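Local coordinates for protein beta-lactamase (Francisella tularensis subsp. tularensis, PDB 3P09) that probably hydrolyses beta-lactam antibiotics, opening the lactam ring with water to give a substituted beta-amino acid, as a class A beta-lactamase, at residues Leu70-Ile74 with Leu133-Leu137; Val65-Leu69 with Ile181-Ile185; Gly256-Thr260 with Ile273-Ala278; Arg215-Met220 with Thr239-Ile245; Asn119-Leu124 with Tyr205-Thr211. Residue numbers count along the deposited sequence, not the author numbering.

Contact 2 lies nearest the centre of the chain; contacts 3 and 4, with centres 27 and 24 Å from that of contact 1, lie across the centre from it. Helix 66-80 serves both contact 1 and contact 2, 13 Å apart. Contact 5 touches both, with Asn119 against Leu133, Ile74 and Val71, and Ile123 against Phe68. Contacts 3 and 4, 8 Å apart, use neighbouring strands of one antiparallel sheet. Val65 and Ile185 of contact 2 pack on Asn240, Val242 and Ile244 of contact 4, so helices and sheet meet there, next to the probable active site. Along the chain contact 1 falls within the span of contact 2, contact 5 alternates with both, and contacts 4 and 3 follow.

Contact 1. Residues Leu70-Ile74 with Leu133-Leu137; sequences LVGAI and LVREL
Three leucines carry this helix-to-helix contact: Leu133, Leu137 and Leu70. Both segments are alpha-helical, Leu70-Ile74 within helix 66-80 and Leu133-Leu137 at the C-terminal part of helix 127-137. Their N-to-C directions differ by 35°, the signed crossing angle is 35°, and the axes come no nearer than 10.2 Å. In register, the CA atoms of Leu70 and Val134 are 7.1 Å apart and those of Ile74 and Leu137 6.5 Å. Leu133, with chi1 m and chi2 t, points toward the first helix: its CB meets Leu70 CD2 at 3.7 Å, and its CD2 lies 4.1 Å from Ile74 CD1. Leu70 takes the t, p rotamer and also sets CD2 3.8 Å from Val134 CG2. One turn on, Leu137, likewise t, p, fills the space beside Ala73 and Ile74; its CD2 is 3.9 Å from Ala73 CB and its CD1 4.0 Å from Ile74 CD1. Ile74 is m, m, which carries CD1 across to within 3.8 Å of Leu133 O. Asn119 of helix 115-123 and Leu143 of helix 140-149 add further packing, the whole buried within the mainly helical domain of a class A beta-lactamase. No hydrogen bond crosses the contact, and the Arg135-Glu136 salt bridge lies clear of it, so the two helices meet here through buried aliphatic packing.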
# COMPACT_ATOMS: atom_id res chain seq x y z
N LEU A 70 -2.31 6.49 5.12
CA LEU A 70 -3.03 7.76 5.17
C LEU A 70 -4.50 7.52 5.46
O LEU A 70 -5.10 8.20 6.29
CB LEU A 70 -2.86 8.49 3.84
CG LEU A 70 -3.68 9.77 3.64
CD1 LEU A 70 -3.38 10.79 4.73
CD2 LEU A 70 -3.47 10.37 2.25
N VAL A 71 -5.10 6.56 4.76
CA VAL A 71 -6.50 6.25 4.96
C VAL A 71 -6.73 5.65 6.36
O VAL A 71 -7.71 5.96 7.03
CB VAL A 71 -7.03 5.35 3.84
CG1 VAL A 71 -8.34 4.70 4.23
CG2 VAL A 71 -7.19 6.18 2.59
N GLY A 72 -5.80 4.82 6.80
CA GLY A 72 -5.83 4.34 8.17
C GLY A 72 -5.85 5.50 9.17
O GLY A 72 -6.64 5.51 10.12
N ALA A 73 -4.98 6.47 8.95
CA ALA A 73 -4.92 7.66 9.80
C ALA A 73 -6.23 8.42 9.80
O ALA A 73 -6.67 8.93 10.83
CB ALA A 73 -3.78 8.56 9.34
N ILE A 74 -6.84 8.54 8.62
CA ILE A 74 -8.12 9.23 8.52
C ILE A 74 -9.19 8.50 9.32
O ILE A 74 -10.01 9.13 9.99
CB ILE A 74 -8.54 9.35 7.04
CG1 ILE A 74 -7.61 10.32 6.31
CG2 ILE A 74 -10.01 9.78 6.92
CD1 ILE A 74 -7.86 11.79 6.68
N LEU A 133 -6.42 14.56 1.52
CA LEU A 133 -6.55 13.86 2.80
C LEU A 133 -5.43 14.23 3.76
O LEU A 133 -5.68 14.43 4.95
CB LEU A 133 -6.58 12.34 2.58
CG LEU A 133 -7.87 11.82 1.93
CD1 LEU A 133 -7.75 10.36 1.63
CD2 LEU A 133 -9.09 12.07 2.83
N VAL A 134 -4.21 14.33 3.24
CA VAL A 134 -3.06 14.75 4.04
C VAL A 134 -3.34 16.13 4.64
O VAL A 134 -3.13 16.36 5.82
CB VAL A 134 -1.76 14.82 3.20
CG1 VAL A 134 -0.68 15.63 3.93
CG2 VAL A 134 -1.26 13.43 2.86
N ARG A 135 -3.86 17.03 3.81
CA ARG A 135 -4.22 18.36 4.30
C ARG A 135 -5.32 18.29 5.35
O ARG A 135 -5.21 18.90 6.41
CB ARG A 135 -4.66 19.25 3.13
CG ARG A 135 -4.93 20.70 3.53
CD ARG A 135 -5.58 21.47 2.40
NE ARG A 135 -6.93 20.97 2.14
CZ ARG A 135 -7.46 20.81 0.93
NH1 ARG A 135 -6.76 21.11 -0.16
NH2 ARG A 135 -8.69 20.35 0.81
N GLU A 136 -6.39 17.55 5.08
CA GLU A 136 -7.52 17.48 6.01
C GLU A 136 -7.16 16.75 7.30
O GLU A 136 -7.81 16.94 8.32
CB GLU A 136 -8.76 16.85 5.35
CG GLU A 136 -9.27 17.60 4.11
CD GLU A 136 -9.67 19.04 4.41
OE1 GLU A 136 -10.17 19.30 5.53
OE2 GLU A 136 -9.48 19.91 3.52
N LEU A 137 -6.11 15.94 7.24
CA LEU A 137 -5.60 15.25 8.43
C LEU A 137 -4.81 16.21 9.32
O LEU A 137 -4.62 15.97 10.52
CB LEU A 137 -4.68 14.08 8.03
CG LEU A 137 -4.19 13.18 9.18
CD1 LEU A 137 -5.33 12.34 9.76
CD2 LEU A 137 -3.05 12.29 8.72

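Contact 2. Residues Val65-Leu69 with Ile181-Ile185; sequences VFKFL and ITKDI
Val65 lies in a 3-10 turn that leads into helix 66-80, and the partner Ile181-Ile185 is a continuous stretch of helix 178-190. CA atoms pair as Val65 with Ile181 at 8.6 Å, Phe68 with Ile185 at 7.6 Å and Leu69 with Asp184 at 7.7 Å. Val65, chi1 t, starts the packing with CG1 3.8 Å from Ile181 CG1. Lys67 makes no contact with 181-185; its NZ hydrogen-bonds Ser64 OG and Ser125 O. Phe68, with chi1 at 87°, lays its ring against the partner helix and buries the most surface. Ring atom CZ lies 3.5 Å from Ile181 O, 3.6 Å from Ile181 CD1 and 3.7 Å from Ile185 CB, while Asp184 CB sits at the ring edge, 4.0 Å from Phe68 CE1. A CH-pi contact covers one face, Ile185 CG1 standing 4.2 Å from the ring centroid. Leu69, m and t, completes the row, its CD1 4.0 Å from Ile181 CD1 and its CD2 3.6 Å from Asp184 OD2. Ser64 and Lys67, at the start of this helical region, fit an SxxK pattern, with Ser125 and Lys229 close by, consistent with the active site of a serine beta-lactamase.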
# COMPACT_ATOMS: atom_id res chain seq x y z
N VAL A 65 2.00 3.21 -2.05
CA VAL A 65 1.54 2.36 -0.95
C VAL A 65 1.23 3.18 0.31
O VAL A 65 0.38 2.81 1.12
CB VAL A 65 2.56 1.24 -0.65
CG1 VAL A 65 2.13 0.44 0.59
CG2 VAL A 65 2.67 0.31 -1.86
N PHE A 66 1.91 4.31 0.49
CA PHE A 66 1.67 5.15 1.66
C PHE A 66 0.18 5.49 1.77
O PHE A 66 -0.31 5.80 2.85
CB PHE A 66 2.53 6.43 1.62
CG PHE A 66 1.87 7.60 0.93
CD1 PHE A 66 1.94 7.74 -0.45
CD2 PHE A 66 1.21 8.57 1.68
CE1 PHE A 66 1.34 8.83 -1.07
CE2 PHE A 66 0.60 9.65 1.06
CZ PHE A 66 0.66 9.78 -0.32
N LYS A 67 -0.54 5.44 0.65
CA LYS A 67 -1.95 5.87 0.69
C LYS A 67 -2.82 5.02 1.64
O LYS A 67 -3.83 5.52 2.14
CB LYS A 67 -2.54 5.95 -0.72
CG LYS A 67 -1.91 7.09 -1.54
CD LYS A 67 -2.15 6.95 -3.04
CE LYS A 67 -1.43 8.07 -3.79
NZ LYS A 67 -1.54 7.90 -5.27
N PHE A 68 -2.46 3.77 1.91
CA PHE A 68 -3.27 2.99 2.85
C PHE A 68 -2.99 3.39 4.31
O PHE A 68 -3.87 3.31 5.16
CB PHE A 68 -3.20 1.46 2.62
CG PHE A 68 -2.05 0.75 3.31
CD1 PHE A 68 -2.05 0.55 4.69
CD2 PHE A 68 -0.99 0.23 2.56
CE1 PHE A 68 -1.00 -0.13 5.32
CE2 PHE A 68 0.07 -0.45 3.18
CZ PHE A 68 0.06 -0.63 4.56
N LEU A 69 -1.77 3.84 4.58
CA LEU A 69 -1.45 4.39 5.90
C LEU A 69 -2.22 5.67 6.16
O LEU A 69 -2.72 5.92 7.26
CB LEU A 69 0.05 4.69 5.99
CG LEU A 69 0.93 3.46 5.88
CD1 LEU A 69 2.42 3.88 5.82
CD2 LEU A 69 0.69 2.55 7.06
N ILE A 181 5.67 -2.54 6.54
CA ILE A 181 4.48 -2.17 5.78
C ILE A 181 3.44 -3.28 5.84
O ILE A 181 2.25 -3.00 5.82
CB ILE A 181 4.81 -1.82 4.32
CG1 ILE A 181 3.67 -1.00 3.72
CG2 ILE A 181 5.09 -3.10 3.50
CD1 ILE A 181 3.54 0.37 4.38
N THR A 182 3.89 -4.53 5.97
CA THR A 182 2.98 -5.67 6.03
C THR A 182 2.35 -5.80 7.41
O THR A 182 1.16 -6.06 7.53
CB THR A 182 3.70 -6.99 5.62
OG1 THR A 182 4.17 -6.88 4.28
CG2 THR A 182 2.76 -8.20 5.68
N LYS A 183 3.15 -5.64 8.46
CA LYS A 183 2.59 -5.53 9.81
C LYS A 183 1.56 -4.38 9.87
O LYS A 183 0.52 -4.50 10.53
CB LYS A 183 3.70 -5.32 10.85
CG LYS A 183 4.57 -6.58 11.08
CD LYS A 183 5.42 -6.49 12.36
CE LYS A 183 6.10 -5.16 12.49
NZ LYS A 183 6.66 -4.94 13.86
N ASP A 184 1.83 -3.29 9.16
CA ASP A 184 0.91 -2.14 9.17
C ASP A 184 -0.46 -2.48 8.60
O ASP A 184 -1.49 -2.14 9.18
CB ASP A 184 1.47 -0.98 8.35
CG ASP A 184 2.62 -0.27 9.05
OD1 ASP A 184 2.81 -0.49 10.27
OD2 ASP A 184 3.32 0.51 8.37
N ILE A 185 -0.49 -3.11 7.43
CA ILE A 185 -1.77 -3.38 6.79
C ILE A 185 -2.55 -4.41 7.62
O ILE A 185 -3.77 -4.33 7.73
CB ILE A 185 -1.61 -3.83 5.31
CG1 ILE A 185 -2.92 -3.60 4.54
CG2 ILE A 185 -1.18 -5.29 5.22
CD1 ILE A 185 -2.77 -3.77 3.02

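Contact 3. Residues Gly256-Thr260 with Ile273-Ala278; sequences GILYT and IIQQAA
This is sheet-to-helix packing: the last strand of the chain, 253-260, lies against the C-terminal helix 271-289 that follows it after a connecting loop. Residues Gly256-Thr260 are extended, Ile273-Ala278 are helical, and the N-to-C directions make 143°, so the helix runs back across the strand with axes 9.2 Å apart at closest. The nearest CA atoms are those of Ile257 and Ile274, at 6.8 Å. Ile257 and Tyr259 point toward the helix and Leu258 away. Ile257, m and t, buries most: its CG2 is 3.6 Å from Ile274 CD1, and its CD1 reaches Ala278 CB at 4.0 Å and Ala277 CB at 4.3 Å. These alanines leave room for the isoleucine. Such a layer of C-terminal helix on an antiparallel sheet belongs to the alpha/beta domain of class A beta-lactamases; here Leu31 and Tyr35 of helix 24-35 pack beside it on Ile273, and Ile39 of the adjoining strand meets both Ile257 and Ile273. Tyr259, chi1 t, lays its ring along the helix start, with Ile273 CG2 over one face in a CH-pi contact 4.0 Å from the centroid and Tyr259 CE1 3.6 Å from Ile273 CD1. Tyr259 CB lies 4.0 Å from Ile274 CD1, the m, m rotamer of Ile274 pushing that methyl between the two strand residues. At the far end of the ring, Tyr259 OH hydrogen-bonds Asp36 O.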
# COMPACT_ATOMS: atom_id res chain seq x y z
N GLY A 256 3.17 -8.57 1.83
CA GLY A 256 3.79 -7.43 1.17
C GLY A 256 4.89 -7.92 0.24
O GLY A 256 5.70 -8.76 0.64
N ILE A 257 4.89 -7.44 -1.00
CA ILE A 257 5.96 -7.73 -1.95
C ILE A 257 6.43 -6.41 -2.55
O ILE A 257 5.65 -5.70 -3.19
CB ILE A 257 5.47 -8.66 -3.09
CG1 ILE A 257 4.90 -9.96 -2.52
CG2 ILE A 257 6.61 -8.94 -4.05
CD1 ILE A 257 4.31 -10.89 -3.58
N LEU A 258 7.70 -6.07 -2.31
CA LEU A 258 8.26 -4.81 -2.79
C LEU A 258 9.42 -5.13 -3.71
O LEU A 258 10.16 -6.09 -3.48
CB LEU A 258 8.74 -3.94 -1.62
CG LEU A 258 7.78 -3.88 -0.41
CD1 LEU A 258 8.38 -3.02 0.69
CD2 LEU A 258 6.41 -3.36 -0.78
N TYR A 259 9.57 -4.36 -4.78
CA TYR A 259 10.63 -4.64 -5.73
C TYR A 259 11.27 -3.33 -6.13
O TYR A 259 10.57 -2.35 -6.38
CB TYR A 259 10.11 -5.39 -6.97
CG TYR A 259 11.16 -5.50 -8.04
CD1 TYR A 259 12.23 -6.37 -7.88
CD2 TYR A 259 11.12 -4.72 -9.19
CE1 TYR A 259 13.24 -6.46 -8.84
CE2 TYR A 259 12.12 -4.81 -10.16
CZ TYR A 259 13.17 -5.68 -9.98
OH TYR A 259 14.18 -5.79 -10.92
N THR A 260 12.60 -3.30 -6.19
CA THR A 260 13.30 -2.12 -6.68
C THR A 260 14.65 -2.50 -7.25
O THR A 260 15.24 -3.52 -6.87
CB THR A 260 13.46 -1.04 -5.57
OG1 THR A 260 13.85 0.21 -6.15
CG2 THR A 260 14.48 -1.46 -4.54
N ILE A 273 7.70 -9.82 -12.00
CA ILE A 273 8.41 -10.38 -10.86
C ILE A 273 7.48 -10.52 -9.65
O ILE A 273 7.56 -11.50 -8.91
CB ILE A 273 9.68 -9.60 -10.51
CG1 ILE A 273 10.59 -10.47 -9.64
CG2 ILE A 273 9.35 -8.27 -9.81
CD1 ILE A 273 11.89 -9.78 -9.24
N ILE A 274 6.60 -9.54 -9.46
CA ILE A 274 5.60 -9.63 -8.42
C ILE A 274 4.71 -10.86 -8.68
O ILE A 274 4.41 -11.63 -7.76
CB ILE A 274 4.71 -8.36 -8.34
CG1 ILE A 274 5.56 -7.10 -8.31
CG2 ILE A 274 3.79 -8.42 -7.12
CD1 ILE A 274 6.42 -6.97 -7.10
N GLN A 275 4.28 -11.04 -9.92
CA GLN A 275 3.44 -12.19 -10.24
C GLN A 275 4.12 -13.49 -9.85
O GLN A 275 3.51 -14.39 -9.25
CB GLN A 275 3.11 -12.22 -11.73
CG GLN A 275 2.33 -11.01 -12.19
CD GLN A 275 2.21 -10.97 -13.68
OE1 GLN A 275 2.77 -11.81 -14.38
NE2 GLN A 275 1.49 -9.98 -14.19
N GLN A 276 5.39 -13.60 -10.18
CA GLN A 276 6.10 -14.85 -9.98
C GLN A 276 6.37 -15.09 -8.49
O GLN A 276 6.22 -16.22 -8.00
CB GLN A 276 7.38 -14.87 -10.82
CG GLN A 276 7.08 -14.98 -12.32
CD GLN A 276 8.26 -14.59 -13.18
OE1 GLN A 276 9.39 -15.02 -12.94
NE2 GLN A 276 8.02 -13.75 -14.18
N ALA A 277 6.75 -14.04 -7.77
CA ALA A 277 6.94 -14.13 -6.33
C ALA A 277 5.64 -14.54 -5.66
O ALA A 277 5.63 -15.40 -4.78
CB ALA A 277 7.45 -12.82 -5.76
N ALA A 278 4.53 -13.92 -6.07
CA ALA A 278 3.23 -14.22 -5.48
C ALA A 278 2.81 -15.66 -5.75
O ALA A 278 2.12 -16.28 -4.93
CB ALA A 278 2.16 -13.25 -6.00

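Contact 4. Residues Arg215-Met220 with Thr239-Ile245; sequences RIAFSM and TNDVAII
Two direct hydrogen bonds tie the 215-220 loop to strand residues 239-245. Arg215 NH1 donates to Asn240 O at 2.9 Å, and Ile216 N donates to Asp241 OD2, also at 2.9 Å. The same carboxylate oxygen accepts a hydrogen bond from water 1 at 2.8 Å, and that water accepts from Ala217 N at 2.9 Å, so Asp241 gathers two successive amides of the turn. Arg215 stretches along the strand with chi1 m and chi2 and chi3 t, its guanidinium face over Thr239 CG2, which is 3.4 Å from Arg215 CZ; NE forms a salt bridge with Glu271. Residues 216-218 curl with helix-like backbone angles but form no regular helix. The CA atoms of Ile216 and Asp241 are 6.6 Å apart. Farther along, Ile216 CD1 lies 3.7 Å from Ala243 CB, Ile216 CG2 4.2 Å from Ile245 CD1, and SE of Met220, a selenomethionine here, 3.8 Å from Ile245 CD1. Val242 turns away to pack on Ile181 and Ile185 of helix 178-190. In this alpha/beta domain of a class A beta-lactamase, strand 239-246 runs antiparallel between strands 225-232 and 253-260, and the loop covers the sheet face it shares with helix 271-289, where Ser219 OG hydrogen-bonds Gln275 O.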
# COMPACT_ATOMS: atom_id res chain seq x y z
N ARG A 215 -0.75 -7.89 -10.32
CA ARG A 215 0.28 -8.09 -9.31
C ARG A 215 -0.06 -9.30 -8.45
O ARG A 215 -0.19 -10.39 -8.98
CB ARG A 215 0.55 -6.80 -8.55
CG ARG A 215 1.09 -5.74 -9.54
CD ARG A 215 1.41 -4.40 -8.90
NE ARG A 215 1.75 -3.44 -9.95
CZ ARG A 215 2.30 -2.25 -9.75
NH1 ARG A 215 2.59 -1.83 -8.52
NH2 ARG A 215 2.57 -1.48 -10.80
N ILE A 216 -0.20 -9.14 -7.15
CA ILE A 216 -0.46 -10.31 -6.30
C ILE A 216 -1.70 -11.09 -6.74
O ILE A 216 -1.68 -12.33 -6.83
CB ILE A 216 -0.59 -9.92 -4.82
CG1 ILE A 216 0.78 -9.50 -4.26
CG2 ILE A 216 -1.18 -11.06 -4.02
CD1 ILE A 216 0.74 -8.85 -2.87
N ALA A 217 -2.78 -10.36 -7.00
CA ALA A 217 -4.05 -10.98 -7.36
C ALA A 217 -3.92 -11.92 -8.55
O ALA A 217 -4.61 -12.94 -8.63
CB ALA A 217 -5.11 -9.91 -7.65
N PHE A 218 -3.03 -11.57 -9.48
CA PHE A 218 -2.82 -12.32 -10.70
C PHE A 218 -2.45 -13.79 -10.42
O PHE A 218 -2.67 -14.66 -11.26
CB PHE A 218 -1.69 -11.64 -11.49
CG PHE A 218 -1.41 -12.26 -12.83
CD1 PHE A 218 -0.50 -13.29 -12.97
CD2 PHE A 218 -2.03 -11.76 -13.97
CE1 PHE A 218 -0.23 -13.85 -14.21
CE2 PHE A 218 -1.76 -12.31 -15.22
CZ PHE A 218 -0.86 -13.35 -15.33
N SER A 219 -1.90 -14.06 -9.24
CA SER A 219 -1.36 -15.37 -8.95
C SER A 219 -2.09 -16.10 -7.83
O SER A 219 -1.74 -17.24 -7.51
CB SER A 219 0.13 -15.27 -8.61
OG SER A 219 0.85 -14.74 -9.71
N MSE A 220 -3.07 -15.45 -7.22
CA MSE A 220 -3.86 -16.06 -6.16
C MSE A 220 -4.84 -17.06 -6.77
O MSE A 220 -5.37 -16.83 -7.86
CB MSE A 220 -4.63 -14.98 -5.36
CG MSE A 220 -3.82 -14.14 -4.30
SE MSE A 220 -2.56 -15.22 -3.34
CE MSE A 220 -0.97 -14.84 -4.40
N THR A 239 8.22 -1.20 -7.82
CA THR A 239 6.91 -1.79 -8.11
C THR A 239 6.47 -2.55 -6.86
O THR A 239 7.15 -3.49 -6.45
CB THR A 239 7.02 -2.78 -9.29
OG1 THR A 239 7.82 -2.21 -10.34
CG2 THR A 239 5.63 -3.11 -9.85
N ASN A 240 5.36 -2.13 -6.25
CA ASN A 240 4.95 -2.72 -4.96
C ASN A 240 3.52 -3.21 -4.99
O ASN A 240 2.69 -2.71 -5.74
CB ASN A 240 5.06 -1.71 -3.80
CG ASN A 240 6.44 -1.10 -3.64
OD1 ASN A 240 7.45 -1.70 -3.99
ND2 ASN A 240 6.48 0.09 -3.07
N ASP A 241 3.22 -4.19 -4.14
CA ASP A 241 1.84 -4.56 -3.90
C ASP A 241 1.76 -5.07 -2.47
O ASP A 241 2.54 -5.93 -2.08
CB ASP A 241 1.36 -5.62 -4.91
CG ASP A 241 -0.16 -5.77 -4.93
OD1 ASP A 241 -0.88 -4.92 -4.35
OD2 ASP A 241 -0.64 -6.74 -5.55
N VAL A 242 0.84 -4.52 -1.67
CA VAL A 242 0.68 -4.98 -0.28
C VAL A 242 -0.78 -5.34 -0.08
O VAL A 242 -1.69 -4.55 -0.38
CB VAL A 242 1.12 -3.91 0.74
CG1 VAL A 242 0.99 -4.45 2.18
CG2 VAL A 242 2.55 -3.46 0.46
N ALA A 243 -1.01 -6.55 0.43
CA ALA A 243 -2.32 -7.16 0.31
C ALA A 243 -2.79 -7.81 1.60
O ALA A 243 -1.97 -8.19 2.44
CB ALA A 243 -2.30 -8.19 -0.79
N ILE A 244 -4.10 -7.90 1.74
CA ILE A 244 -4.68 -8.83 2.70
C ILE A 244 -5.36 -9.91 1.90
O ILE A 244 -6.04 -9.63 0.91
CB ILE A 244 -5.74 -8.18 3.59
CG1 ILE A 244 -5.16 -7.03 4.40
CG2 ILE A 244 -6.33 -9.24 4.52
CD1 ILE A 244 -4.09 -7.44 5.34
N ILE A 245 -5.19 -11.15 2.32
CA ILE A 245 -5.69 -12.29 1.57
C ILE A 245 -6.45 -13.19 2.51
O ILE A 245 -6.01 -13.42 3.64
CB ILE A 245 -4.53 -13.10 0.97
CG1 ILE A 245 -3.67 -12.20 0.08
CG2 ILE A 245 -5.05 -14.31 0.22
CD1 ILE A 245 -2.38 -12.84 -0.41
O HOH W 1 -3.20 -7.60 -6.26

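Contact 5. Residues Asn119-Leu124 with Tyr205-Thr211; sequences NYAAIL and YLQDNNT
Asn119-Leu124, at the end of helix 115-123, meets Tyr205-Thr211, the end of helix 196-208 and the loop after it, along CA pairs Tyr120-Tyr205 at 5.7 Å and Leu124-Asn209 at 5.2 Å. One direct hydrogen bond joins them: Asn119 ND2 donates to Tyr205 OH at 3.1 Å, and that hydroxyl also bonds Ser116 OG. Waters bridge the other end. Water 2 donates to Ile123 O at 2.7 Å and is 2.7 Å from Thr211 OG1; water 3 donates to Leu124 O at 2.7 Å and to Asn210 OD1 at 3.0 Å. Apolar packing lies between. Ile123, m and m, has CG1 3.8 Å from Tyr205 CB and CG2 4.2 Å from Leu206 CD2, while Tyr120 CB is 4.1 Å from Tyr205 CD1. Leu124, the first residue to leave helical phi/psi, places CD1 3.9 Å from Asp208 O. Thr211 OG1 also bonds Thr230 OG1, in a KTG-like sequence, consistent with a seam between helical domain and sheet beside the active site of a class A beta-lactamase.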
# COMPACT_ATOMS: atom_id res chain seq x y z
N ASN A 119 -11.26 8.80 0.68
CA ASN A 119 -10.55 7.60 1.10
C ASN A 119 -10.59 6.55 0.00
O ASN A 119 -9.57 5.95 -0.33
CB ASN A 119 -11.16 7.00 2.36
CG ASN A 119 -10.79 7.74 3.61
OD1 ASN A 119 -9.83 8.51 3.64
ND2 ASN A 119 -11.54 7.49 4.68
N TYR A 120 -11.79 6.31 -0.53
CA TYR A 120 -11.97 5.34 -1.60
C TYR A 120 -11.08 5.70 -2.78
O TYR A 120 -10.38 4.85 -3.32
CB TYR A 120 -13.46 5.31 -2.00
CG TYR A 120 -13.76 4.62 -3.31
CD1 TYR A 120 -13.82 5.34 -4.50
CD2 TYR A 120 -14.00 3.26 -3.36
CE1 TYR A 120 -14.11 4.71 -5.71
CE2 TYR A 120 -14.29 2.62 -4.57
CZ TYR A 120 -14.34 3.35 -5.74
OH TYR A 120 -14.63 2.71 -6.93
N ALA A 121 -11.11 6.97 -3.17
CA ALA A 121 -10.28 7.46 -4.26
C ALA A 121 -8.79 7.23 -4.00
O ALA A 121 -8.07 6.79 -4.90
CB ALA A 121 -10.54 8.94 -4.48
N ALA A 122 -8.34 7.54 -2.78
CA ALA A 122 -6.93 7.40 -2.42
C ALA A 122 -6.48 5.94 -2.50
O ALA A 122 -5.37 5.65 -2.97
CB ALA A 122 -6.66 7.96 -1.02
N ILE A 123 -7.32 5.03 -2.04
CA ILE A 123 -6.98 3.61 -2.09
C ILE A 123 -6.93 3.11 -3.53
O ILE A 123 -6.18 2.20 -3.86
CB ILE A 123 -7.98 2.77 -1.28
CG1 ILE A 123 -7.85 3.11 0.22
CG2 ILE A 123 -7.77 1.29 -1.53
CD1 ILE A 123 -6.43 2.90 0.80
N LEU A 124 -7.72 3.73 -4.39
CA LEU A 124 -7.64 3.48 -5.81
C LEU A 124 -6.49 4.28 -6.45
O LEU A 124 -6.37 4.33 -7.67
CB LEU A 124 -8.96 3.82 -6.50
CG LEU A 124 -9.89 2.62 -6.66
CD1 LEU A 124 -10.34 2.10 -5.29
CD2 LEU A 124 -11.08 2.99 -7.53
N TYR A 205 -12.51 -0.78 1.40
CA TYR A 205 -11.74 0.05 0.47
C TYR A 205 -10.69 -0.77 -0.28
O TYR A 205 -10.52 -0.64 -1.50
CB TYR A 205 -10.97 1.15 1.20
CG TYR A 205 -11.75 2.26 1.87
CD1 TYR A 205 -12.84 2.87 1.27
CD2 TYR A 205 -11.33 2.73 3.12
CE1 TYR A 205 -13.52 3.92 1.92
CE2 TYR A 205 -11.99 3.76 3.76
CZ TYR A 205 -13.08 4.36 3.16
OH TYR A 205 -13.70 5.38 3.86
N LEU A 206 -9.93 -1.56 0.46
CA LEU A 206 -8.85 -2.36 -0.12
C LEU A 206 -9.39 -3.37 -1.13
O LEU A 206 -8.78 -3.62 -2.17
CB LEU A 206 -8.10 -3.09 0.99
CG LEU A 206 -7.23 -2.23 1.90
CD1 LEU A 206 -6.66 -3.15 2.97
CD2 LEU A 206 -6.11 -1.52 1.12
N GLN A 207 -10.54 -3.96 -0.80
CA GLN A 207 -11.19 -4.90 -1.70
C GLN A 207 -11.76 -4.25 -2.96
O GLN A 207 -11.90 -4.91 -3.99
CB GLN A 207 -12.28 -5.68 -0.96
CG GLN A 207 -11.72 -6.62 0.12
CD GLN A 207 -12.81 -7.36 0.86
OE1 GLN A 207 -13.96 -6.94 0.86
NE2 GLN A 207 -12.46 -8.48 1.48
N ASP A 208 -12.11 -2.97 -2.86
CA ASP A 208 -12.63 -2.24 -4.02
C ASP A 208 -11.53 -1.83 -5.00
O ASP A 208 -11.82 -1.42 -6.13
CB ASP A 208 -13.36 -0.97 -3.57
CG ASP A 208 -14.74 -1.25 -3.01
OD1 ASP A 208 -15.24 -2.39 -3.16
OD2 ASP A 208 -15.32 -0.31 -2.42
N ASN A 209 -10.27 -1.91 -4.58
CA ASN A 209 -9.17 -1.46 -5.42
C ASN A 209 -9.03 -2.27 -6.71
O ASN A 209 -9.17 -3.49 -6.69
CB ASN A 209 -7.83 -1.51 -4.66
CG ASN A 209 -6.65 -1.13 -5.54
OD1 ASN A 209 -5.61 -1.80 -5.53
ND2 ASN A 209 -6.83 -0.08 -6.33
N ASN A 210 -8.72 -1.60 -7.80
CA ASN A 210 -8.60 -2.23 -9.11
C ASN A 210 -7.19 -2.17 -9.72
O ASN A 210 -6.95 -2.71 -10.79
CB ASN A 210 -9.63 -1.63 -10.09
CG ASN A 210 -9.52 -0.10 -10.20
OD1 ASN A 210 -8.58 0.52 -9.68
ND2 ASN A 210 -10.48 0.52 -10.89
N THR A 211 -6.25 -1.51 -9.05
CA THR A 211 -4.94 -1.30 -9.67
C THR A 211 -3.96 -2.47 -9.59
O THR A 211 -2.96 -2.48 -10.29
CB THR A 211 -4.21 -0.07 -9.09
OG1 THR A 211 -3.92 -0.31 -7.71
CG2 THR A 211 -5.07 1.19 -9.26
O HOH W 2 -4.20 1.15 -5.40
O HOH W 3 -7.67 3.34 -9.88